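Local coordinates for protein LbaCas13a H328A (C2c2) (Lachnospiraceae bacterium NK4A179, PDB 5WLH) that binds CRISPR guide RNA as a Cas13a (C2c2) effector and probably processes its precursor and cleaves target RNA, at residues F985-D988 / E989-A992; L1145-D1148 / S1149-A1153; V1284-I1287 / L1288-L1292. All coordinates share one frame; numbering follows the deposited sequence.

Contact 1: residues F985-D988 / E989-A992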
loop_
_atom_site.group_PDB
_atom_site.type_symbol
_atom_site.label_atom_id
_atom_site.label_comp_id
_atom_site.label_asym_id
_atom_site.label_seq_id
_atom_site.Cartn_x
_atom_site.Cartn_y
_atom_site.Cartn_z
ATOM N N PHE A 985 -5.479 -23.687 29.469
ATOM C CA PHE A 985 -6.598 -24.612 29.519
ATOM C C PHE A 985 -6.777 -25.093 30.954
ATOM O O PHE A 985 -5.833 -25.103 31.749
ATOM C CB PHE A 985 -6.385 -25.794 28.561
ATOM C CG PHE A 985 -6.208 -25.391 27.111
ATOM C CD1 PHE A 985 -4.951 -25.089 26.604
ATOM C CD2 PHE A 985 -7.293 -25.335 26.254
ATOM C CE1 PHE A 985 -4.788 -24.723 25.275
ATOM C CE2 PHE A 985 -7.132 -24.973 24.921
ATOM C CZ PHE A 985 -5.883 -24.670 24.434
ATOM N N LYS A 986 -8.017 -25.481 31.279
ATOM C CA LYS A 986 -8.320 -25.924 32.638
ATOM C C LYS A 986 -7.484 -27.143 33.023
ATOM O O LYS A 986 -6.930 -27.195 34.127
ATOM C CB LYS A 986 -9.815 -26.228 32.773
ATOM C CG LYS A 986 -10.247 -26.736 34.147
ATOM C CD LYS A 986 -9.623 -25.937 35.296
ATOM C CE LYS A 986 -10.057 -26.526 36.646
ATOM N NZ LYS A 986 -9.973 -25.587 37.795
ATOM N N ASP A 987 -7.362 -28.118 32.127
ATOM C CA ASP A 987 -6.598 -29.322 32.425
ATOM C C ASP A 987 -6.139 -29.947 31.112
ATOM O O ASP A 987 -6.482 -29.477 30.024
ATOM C CB ASP A 987 -7.421 -30.308 33.262
ATOM C CG ASP A 987 -8.827 -30.502 32.729
ATOM O OD1 ASP A 987 -8.989 -30.663 31.504
ATOM O OD2 ASP A 987 -9.776 -30.494 33.541
ATOM N N ASP A 988 -5.364 -31.029 31.229
ATOM C CA ASP A 988 -4.874 -31.731 30.049
ATOM C C ASP A 988 -6.005 -32.243 29.172
ATOM O O ASP A 988 -5.792 -32.456 27.974
ATOM C CB ASP A 988 -3.979 -32.897 30.461
ATOM C CG ASP A 988 -2.715 -32.445 31.157
ATOM O OD1 ASP A 988 -2.417 -31.232 31.135
ATOM O OD2 ASP A 988 -2.021 -33.311 31.733
ATOM N N GLU A 989 -7.202 -32.429 29.729
ATOM C CA GLU A 989 -8.302 -32.983 28.946
ATOM C C GLU A 989 -8.883 -31.959 27.977
ATOM O O GLU A 989 -9.103 -32.270 26.802
ATOM C CB GLU A 989 -9.397 -33.526 29.870
ATOM C CG GLU A 989 -10.690 -33.886 29.142
ATOM C CD GLU A 989 -10.543 -35.092 28.222
ATOM O OE1 GLU A 989 -11.469 -35.347 27.423
ATOM O OE2 GLU A 989 -9.511 -35.790 28.297
ATOM N N VAL A 990 -9.163 -30.740 28.448
ATOM C CA VAL A 990 -9.659 -29.712 27.536
ATOM C C VAL A 990 -8.579 -29.326 26.534
ATOM O O VAL A 990 -8.872 -29.034 25.370
ATOM C CB VAL A 990 -10.177 -28.482 28.306
ATOM C CG1 VAL A 990 -11.587 -28.723 28.814
ATOM C CG2 VAL A 990 -9.244 -28.130 29.448
ATOM N N TYR A 991 -7.316 -29.322 26.965
ATOM C CA TYR A 991 -6.223 -29.062 26.033
ATOM C C TYR A 991 -6.187 -30.114 24.933
ATOM O O TYR A 991 -6.129 -29.783 23.744
ATOM C CB TYR A 991 -4.889 -29.020 26.778
ATOM C CG TYR A 991 -3.690 -28.784 25.878
ATOM C CD1 TYR A 991 -3.769 -27.919 24.793
ATOM C CD2 TYR A 991 -2.485 -29.418 26.118
ATOM C CE1 TYR A 991 -2.684 -27.702 23.972
ATOM C CE2 TYR A 991 -1.392 -29.208 25.301
ATOM C CZ TYR A 991 -1.498 -28.348 24.227
ATOM O OH TYR A 991 -0.414 -28.140 23.409
ATOM N N ALA A 992 -6.236 -31.394 25.314
ATOM C CA ALA A 992 -6.212 -32.462 24.320
ATOM C C ALA A 992 -7.403 -32.366 23.378
ATOM O O ALA A 992 -7.281 -32.634 22.177
ATOM C CB ALA A 992 -6.188 -33.822 25.017
#
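Asp987 and Val990 meet where the chain turns from an irregular loop into the first turn of helix 988-995. The segments 985-988 and 989-992 are continuous. The backbone bond from Tyr991 N to Asp987 O, 3.2 Å, and the one from Ala992 N to Asp988 O, 2.9 Å, start the helical pattern. Asp987 is the N-cap. Its CG lies between the backbone N and the carbonyl carbon (chi1 46°), which turns OD1 back over the helix start. There OD1 accepts from Val990 N at 3.1 Å in a fairly straight bond, met nearly along the C-O axis. Glu989 N also gives OD1 a weak, bent bond. Val990 CG2 packs close by, 3.8 Å from Phe985 CB. Phe985 extends beside the first turn. The CA of Tyr991 sits over one face of the Phe985 ring, 4.0 Å from the ring centroid, in a CH-pi contact. The two rings are inclined at 34°, with Phe985 CE1 3.4 Å from Tyr991 CD1. Lys1045 makes a cation-pi contact with Phe985. Tyr991 OH is bonded to Lys1036 O and Asn1038 N, and Asp988 OD2 to His1034 ND1. The carboxylate of Asp987 thus serves the Val990 amide, and weakly that of Glu989, which have no preceding helical turn to accept from them. Its negative charge probably also suits the positive end of the helix dipole.

Contact 2: residues L1145-D1148 / S1149-A1153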
loop_
_atom_site.group_PDB
_atom_site.type_symbol
_atom_site.label_atom_id
_atom_site.label_comp_id
_atom_site.label_asym_id
_atom_site.label_seq_id
_atom_site.Cartn_x
_atom_site.Cartn_y
_atom_site.Cartn_z
ATOM N N LEU A 1145 -19.328 27.173 3.057
ATOM C CA LEU A 1145 -19.112 28.312 3.943
ATOM C C LEU A 1145 -18.596 29.513 3.182
ATOM O O LEU A 1145 -18.895 30.657 3.542
ATOM C CB LEU A 1145 -18.113 27.953 5.043
ATOM C CG LEU A 1145 -18.594 27.297 6.322
ATOM C CD1 LEU A 1145 -17.387 26.921 7.168
ATOM C CD2 LEU A 1145 -19.513 28.231 7.102
ATOM N N ASN A 1146 -17.829 29.279 2.125
ATOM C CA ASN A 1146 -17.145 30.359 1.443
ATOM C C ASN A 1146 -17.848 30.802 0.167
ATOM O O ASN A 1146 -17.287 31.591 -0.590
ATOM C CB ASN A 1146 -15.697 29.945 1.183
ATOM C CG ASN A 1146 -14.866 30.033 2.443
ATOM O OD1 ASN A 1146 -14.440 31.112 2.817
ATOM N ND2 ASN A 1146 -14.675 28.914 3.130
ATOM N N ASN A 1147 -19.066 30.343 -0.076
ATOM C CA ASN A 1147 -19.845 30.892 -1.174
ATOM C C ASN A 1147 -20.989 31.734 -0.610
ATOM O O ASN A 1147 -21.138 31.894 0.608
ATOM C CB ASN A 1147 -20.334 29.786 -2.127
ATOM C CG ASN A 1147 -21.387 28.860 -1.513
ATOM O OD1 ASN A 1147 -22.182 29.249 -0.660
ATOM N ND2 ASN A 1147 -21.404 27.610 -1.983
ATOM N N ASP A 1148 -21.812 32.259 -1.516
ATOM C CA ASP A 1148 -22.894 33.159 -1.137
ATOM C C ASP A 1148 -24.219 32.448 -0.908
ATOM O O ASP A 1148 -25.214 33.119 -0.624
ATOM C CB ASP A 1148 -23.067 34.264 -2.196
ATOM C CG ASP A 1148 -23.476 33.730 -3.576
ATOM O OD1 ASP A 1148 -23.957 32.578 -3.701
ATOM O OD2 ASP A 1148 -23.311 34.487 -4.560
ATOM N N SER A 1149 -24.271 31.123 -1.047
ATOM C CA SER A 1149 -25.519 30.412 -0.828
ATOM C C SER A 1149 -26.034 30.660 0.592
ATOM O O SER A 1149 -25.283 31.015 1.512
ATOM C CB SER A 1149 -25.342 28.914 -1.077
ATOM O OG SER A 1149 -24.603 28.308 -0.023
ATOM N N ASN A 1150 -27.343 30.497 0.754
ATOM C CA ASN A 1150 -27.988 30.762 2.031
ATOM C C ASN A 1150 -27.533 29.755 3.082
ATOM O O ASN A 1150 -27.545 28.542 2.843
ATOM C CB ASN A 1150 -29.507 30.715 1.866
ATOM C CG ASN A 1150 -30.234 30.715 3.195
ATOM O OD1 ASN A 1150 -30.363 31.757 3.841
ATOM N ND2 ASN A 1150 -30.705 29.541 3.616
ATOM N N LYS A 1151 -27.132 30.260 4.250
ATOM C CA LYS A 1151 -26.641 29.428 5.345
ATOM C C LYS A 1151 -27.296 29.870 6.644
ATOM O O LYS A 1151 -27.351 31.069 6.931
ATOM C CB LYS A 1151 -25.111 29.508 5.458
ATOM C CG LYS A 1151 -24.387 28.817 4.298
ATOM C CD LYS A 1151 -22.873 29.015 4.341
ATOM C CE LYS A 1151 -22.491 30.273 3.597
ATOM N NZ LYS A 1151 -22.816 30.117 2.168
ATOM N N GLN A 1152 -27.793 28.906 7.420
ATOM C CA GLN A 1152 -28.421 29.224 8.698
ATOM C C GLN A 1152 -27.375 29.596 9.750
ATOM O O GLN A 1152 -26.179 29.311 9.617
ATOM C CB GLN A 1152 -29.269 28.053 9.192
ATOM C CG GLN A 1152 -30.625 27.958 8.503
ATOM C CD GLN A 1152 -31.040 29.271 7.864
ATOM O OE1 GLN A 1152 -31.512 30.190 8.540
ATOM N NE2 GLN A 1152 -30.855 29.370 6.552
ATOM N N ALA A 1153 -27.855 30.238 10.818
ATOM C CA ALA A 1153 -26.956 30.809 11.815
ATOM C C ALA A 1153 -26.020 29.760 12.399
ATOM O O ALA A 1153 -24.808 29.983 12.484
ATOM C CB ALA A 1153 -27.757 31.470 12.937
#
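Lys1151 reaches back from segment 1149-1153 to the carbonyls of segment 1145-1148. From CB, CG stands beside the backbone N and anti to the carbonyl carbon (chi1 -70°). From CB through CG the chain runs extended toward the end of helix 1106-1145. CD then lies 3.8 Å from Leu1145 CA. Two bends follow, at chi3 (-89°) and chi4 (-65°), and they curl the tip back into the turn. CE passes Leu1145 O at 3.6 Å. At the tip, NZ gives a hydrogen bond to Asn1147 O at 2.9 Å, coming from well above the carbonyl plane. It gives another to Ser1149 O at 2.7 Å, tilted from that carbonyl plane. A third goes to Cys1144 O, just before segment 1145-1148. The ammonium group therefore gathers three main-chain oxygens.

This is the connection between helix 1106-1145 and the short helix 1153-1156. Asn1146 is the first residue to leave helical geometry, and Gln1152 is the N-cap of the next helix. Between them the chain forms an Asx turn. Asn1147 OD1 accepts from Ser1149 N at 2.8 Å, with the donor above the amide plane. The same oxygen takes the hydroxyl of Ser1149, with OG 2.7 Å from OD1 and closer to the amide plane. Two donors thus hold one side-chain oxygen and fix the rotation of the amide. The other end of that amide, ND2, is bonded to Ser285 O and Ala288 O, which tie the loop to the end of helix 268-287, far away in sequence.

Contact 3: residues V1284-I1287 / L1288-L1292. With nucleotides of chain B.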
loop_
_atom_site.group_PDB
_atom_site.type_symbol
_atom_site.label_atom_id
_atom_site.label_comp_id
_atom_site.label_asym_id
_atom_site.label_seq_id
_atom_site.Cartn_x
_atom_site.Cartn_y
_atom_site.Cartn_z
ATOM N N VAL A 1284 -7.814 -2.261 -6.127
ATOM C CA VAL A 1284 -8.261 -3.253 -5.144
ATOM C C VAL A 1284 -7.901 -4.658 -5.565
ATOM O O VAL A 1284 -7.305 -5.408 -4.762
ATOM C CB VAL A 1284 -9.756 -3.060 -4.842
ATOM C CG1 VAL A 1284 -10.326 -4.315 -4.175
ATOM C CG2 VAL A 1284 -9.989 -1.834 -3.916
ATOM N N PRO A 1285 -8.172 -5.122 -6.792
ATOM C CA PRO A 1285 -7.770 -6.489 -7.147
ATOM C C PRO A 1285 -6.266 -6.696 -7.125
ATOM O O PRO A 1285 -5.790 -7.741 -6.675
ATOM C CB PRO A 1285 -8.361 -6.673 -8.556
ATOM C CG PRO A 1285 -9.525 -5.641 -8.620
ATOM C CD PRO A 1285 -8.974 -4.464 -7.847
ATOM N N THR A 1286 -5.497 -5.721 -7.605
ATOM C CA THR A 1286 -4.042 -5.863 -7.617
ATOM C C THR A 1286 -3.506 -6.020 -6.205
ATOM O O THR A 1286 -2.594 -6.811 -5.956
ATOM C CB THR A 1286 -3.429 -4.639 -8.293
ATOM O OG1 THR A 1286 -3.730 -4.696 -9.691
ATOM C CG2 THR A 1286 -1.887 -4.586 -8.076
ATOM N N ILE A 1287 -4.068 -5.270 -5.255
ATOM C CA ILE A 1287 -3.593 -5.383 -3.883
ATOM C C ILE A 1287 -3.851 -6.783 -3.347
ATOM O O ILE A 1287 -2.996 -7.376 -2.678
ATOM C CB ILE A 1287 -4.246 -4.295 -3.025
ATOM C CG1 ILE A 1287 -3.618 -2.940 -3.390
ATOM C CG2 ILE A 1287 -4.044 -4.589 -1.545
ATOM C CD1 ILE A 1287 -4.369 -1.752 -2.804
ATOM N N LEU A 1288 -5.031 -7.338 -3.642
ATOM C CA LEU A 1288 -5.325 -8.719 -3.266
ATOM C C LEU A 1288 -4.338 -9.677 -3.915
ATOM O O LEU A 1288 -3.763 -10.541 -3.250
ATOM C CB LEU A 1288 -6.756 -9.072 -3.674
ATOM C CG LEU A 1288 -7.157 -10.550 -3.543
ATOM C CD1 LEU A 1288 -7.070 -10.997 -2.108
ATOM C CD2 LEU A 1288 -8.571 -10.737 -4.046
ATOM N N TYR A 1289 -4.133 -9.531 -5.221
ATOM C CA TYR A 1289 -3.172 -10.377 -5.930
ATOM C C TYR A 1289 -1.778 -10.279 -5.302
ATOM O O TYR A 1289 -1.078 -11.290 -5.133
ATOM C CB TYR A 1289 -3.165 -9.959 -7.396
ATOM C CG TYR A 1289 -2.011 -10.499 -8.208
ATOM C CD1 TYR A 1289 -2.125 -11.713 -8.880
ATOM C CD2 TYR A 1289 -0.824 -9.780 -8.335
ATOM C CE1 TYR A 1289 -1.079 -12.213 -9.636
ATOM C CE2 TYR A 1289 0.234 -10.284 -9.085
ATOM C CZ TYR A 1289 0.090 -11.495 -9.733
ATOM O OH TYR A 1289 1.128 -11.998 -10.481
ATOM N N ASN A 1290 -1.361 -9.064 -4.942
ATOM C CA ASN A 1290 -0.044 -8.881 -4.328
ATOM C C ASN A 1290 0.058 -9.611 -2.999
ATOM O O ASN A 1290 1.093 -10.217 -2.696
ATOM C CB ASN A 1290 0.238 -7.391 -4.089
ATOM C CG ASN A 1290 0.375 -6.596 -5.356
ATOM O OD1 ASN A 1290 0.548 -7.142 -6.445
ATOM N ND2 ASN A 1290 0.306 -5.262 -5.219
ATOM N N ILE A 1291 -0.987 -9.525 -2.164
ATOM C CA ILE A 1291 -0.957 -10.218 -0.877
ATOM C C ILE A 1291 -0.738 -11.709 -1.090
ATOM O O ILE A 1291 0.102 -12.334 -0.434
ATOM C CB ILE A 1291 -2.248 -9.943 -0.088
ATOM C CG1 ILE A 1291 -2.280 -8.478 0.347
ATOM C CG2 ILE A 1291 -2.355 -10.906 1.092
ATOM C CD1 ILE A 1291 -3.643 -8.044 0.919
ATOM N N LEU A 1292 -1.464 -12.293 -2.041
ATOM C CA LEU A 1292 -1.270 -13.714 -2.334
ATOM C C LEU A 1292 0.119 -13.990 -2.900
ATOM O O LEU A 1292 0.765 -14.980 -2.525
ATOM C CB LEU A 1292 -2.352 -14.186 -3.305
ATOM C CG LEU A 1292 -3.719 -13.985 -2.646
ATOM C CD1 LEU A 1292 -4.837 -13.942 -3.708
ATOM C CD2 LEU A 1292 -3.974 -15.089 -1.637
ATOM P P A B 29 -0.929 1.800 0.146
ATOM O OP1 A B 29 -1.547 0.966 1.224
ATOM O OP2 A B 29 0.236 2.719 0.384
ATOM O "O5'" A B 29 -0.412 0.887 -1.045
ATOM C "C5'" A B 29 -1.246 -0.111 -1.610
ATOM C "C4'" A B 29 -0.840 -0.419 -3.035
ATOM O "O4'" A B 29 -0.772 0.799 -3.811
ATOM C "C3'" A B 29 0.527 -1.051 -3.242
ATOM O "O3'" A B 29 0.508 -2.439 -2.980
ATOM C "C2'" A B 29 0.800 -0.720 -4.697
ATOM O "O2'" A B 29 -0.022 -1.514 -5.535
ATOM C "C1'" A B 29 0.261 0.705 -4.762
ATOM N N9 A B 29 1.314 1.670 -4.384
ATOM C C8 A B 29 1.417 2.435 -3.253
ATOM N N7 A B 29 2.504 3.189 -3.234
ATOM C C5 A B 29 3.132 2.884 -4.425
ATOM C C6 A B 29 4.335 3.345 -4.985
ATOM N N6 A B 29 5.104 4.257 -4.373
ATOM N N1 A B 29 4.695 2.843 -6.171
ATOM C C2 A B 29 3.898 1.941 -6.759
ATOM N N3 A B 29 2.734 1.428 -6.328
ATOM C C4 A B 29 2.414 1.952 -5.141
ATOM P P C B 30 1.756 -3.200 -2.331
ATOM O OP1 C B 30 1.376 -4.630 -2.467
ATOM O OP2 C B 30 2.126 -2.632 -1.006
ATOM O "O5'" C B 30 2.978 -2.895 -3.290
ATOM C "C5'" C B 30 3.064 -3.475 -4.587
ATOM C "C4'" C B 30 4.261 -2.939 -5.331
ATOM O "O4'" C B 30 4.198 -1.490 -5.383
ATOM C "C3'" C B 30 5.613 -3.217 -4.696
ATOM O "O3'" C B 30 6.083 -4.518 -4.983
ATOM C "C2'" C B 30 6.494 -2.122 -5.283
ATOM O "O2'" C B 30 6.905 -2.471 -6.585
ATOM C "C1'" C B 30 5.506 -0.956 -5.390
ATOM N N1 C B 30 5.638 -0.012 -4.265
ATOM C C2 C B 30 6.738 0.840 -4.294
ATOM O O2 C B 30 7.538 0.752 -5.222
ATOM N N3 C B 30 6.904 1.728 -3.308
ATOM C C4 C B 30 6.016 1.789 -2.331
ATOM N N4 C B 30 6.257 2.700 -1.386
ATOM C C5 C B 30 4.873 0.936 -2.262
ATOM C C6 C B 30 4.712 0.048 -3.262
ATOM P P A B 6 -11.236 -4.347 -17.425
ATOM O OP1 A B 6 -12.304 -3.481 -17.948
ATOM O OP2 A B 6 -10.191 -4.918 -18.326
ATOM O "O5'" A B 6 -10.445 -3.528 -16.298
ATOM C "C5'" A B 6 -11.137 -2.641 -15.418
ATOM C "C4'" A B 6 -10.507 -2.634 -14.036
ATOM O "O4'" A B 6 -10.674 -3.929 -13.425
ATOM C "C3'" A B 6 -9.004 -2.410 -13.995
ATOM O "O3'" A B 6 -8.673 -1.043 -14.061
ATOM C "C2'" A B 6 -8.602 -3.066 -12.686
ATOM O "O2'" A B 6 -8.997 -2.244 -11.588
ATOM C "C1'" A B 6 -9.525 -4.273 -12.685
ATOM N N9 A B 6 -8.932 -5.463 -13.311
ATOM C C8 A B 6 -9.397 -6.129 -14.419
ATOM N N7 A B 6 -8.696 -7.192 -14.717
ATOM C C5 A B 6 -7.717 -7.225 -13.728
ATOM C C6 A B 6 -6.668 -8.111 -13.485
ATOM N N6 A B 6 -6.433 -9.181 -14.261
ATOM N N1 A B 6 -5.880 -7.871 -12.406
ATOM C C2 A B 6 -6.122 -6.798 -11.637
ATOM N N3 A B 6 -7.079 -5.881 -11.783
ATOM C C4 A B 6 -7.854 -6.165 -12.847
#
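Helix 1284-1294 touches two parts of the bound RNA, and the contact is one stretch of its regular alpha-helical turns. Tyr1289 N bonds to Pro1285 O at 2.8 Å, and Asn1290 N to Thr1286 O at 2.8 Å. Ile1291 N continues the pattern to Ile1287 O. Thr1286 CG2 packs 3.7 Å from Asn1290 ND2, their side chains crossing at a slant. That ND2 also donates to OP1 of C30 of chain B, 3.0 Å away in a bent bond (136°). Met824 O accepts from ND2 too, while Lys826 N bonds to Asn1290 OD1, so both ends of the amide are gripped. Ile1287 lays CD1 against the sugar of A29 of chain B, 3.7 Å from its C5'. Pro1285 meets another nucleotide: its CB is 3.6 Å from N3 of A6 of chain B. Thr1286 OG1 is near the same base, at 3.7 Å from its C2, and is bonded to Gln825 NE2. Around the helix, Val1284, Ile1287 and Leu1288 pack on helix 1106-1145. Helix 1262-1273 receives Val1284, Pro1285 and Leu1288, and strand 1297-1310 meets Pro1285, Leu1288 and Tyr1289.

The three contacts are local and lie one after another along the chain. Contact 3 is buried, its centre about 10 Å from the centre of the chain, and touches the RNA. The centres of contacts 1 and 2 lie about 42 and 39 Å from that centre, and about 67 Å apart. Contact 1 is partly buried and contact 2 is at the surface. Helix 1106-1145 links two of them: contact 2 begins at its last residue, and contact 3 packs against its side. Side chains bond to main chain at the helix start in contact 1 and in the loop of contact 2. In contact 3 the Asn1290 amide meets main chain and RNA phosphate, while apolar side chains pack.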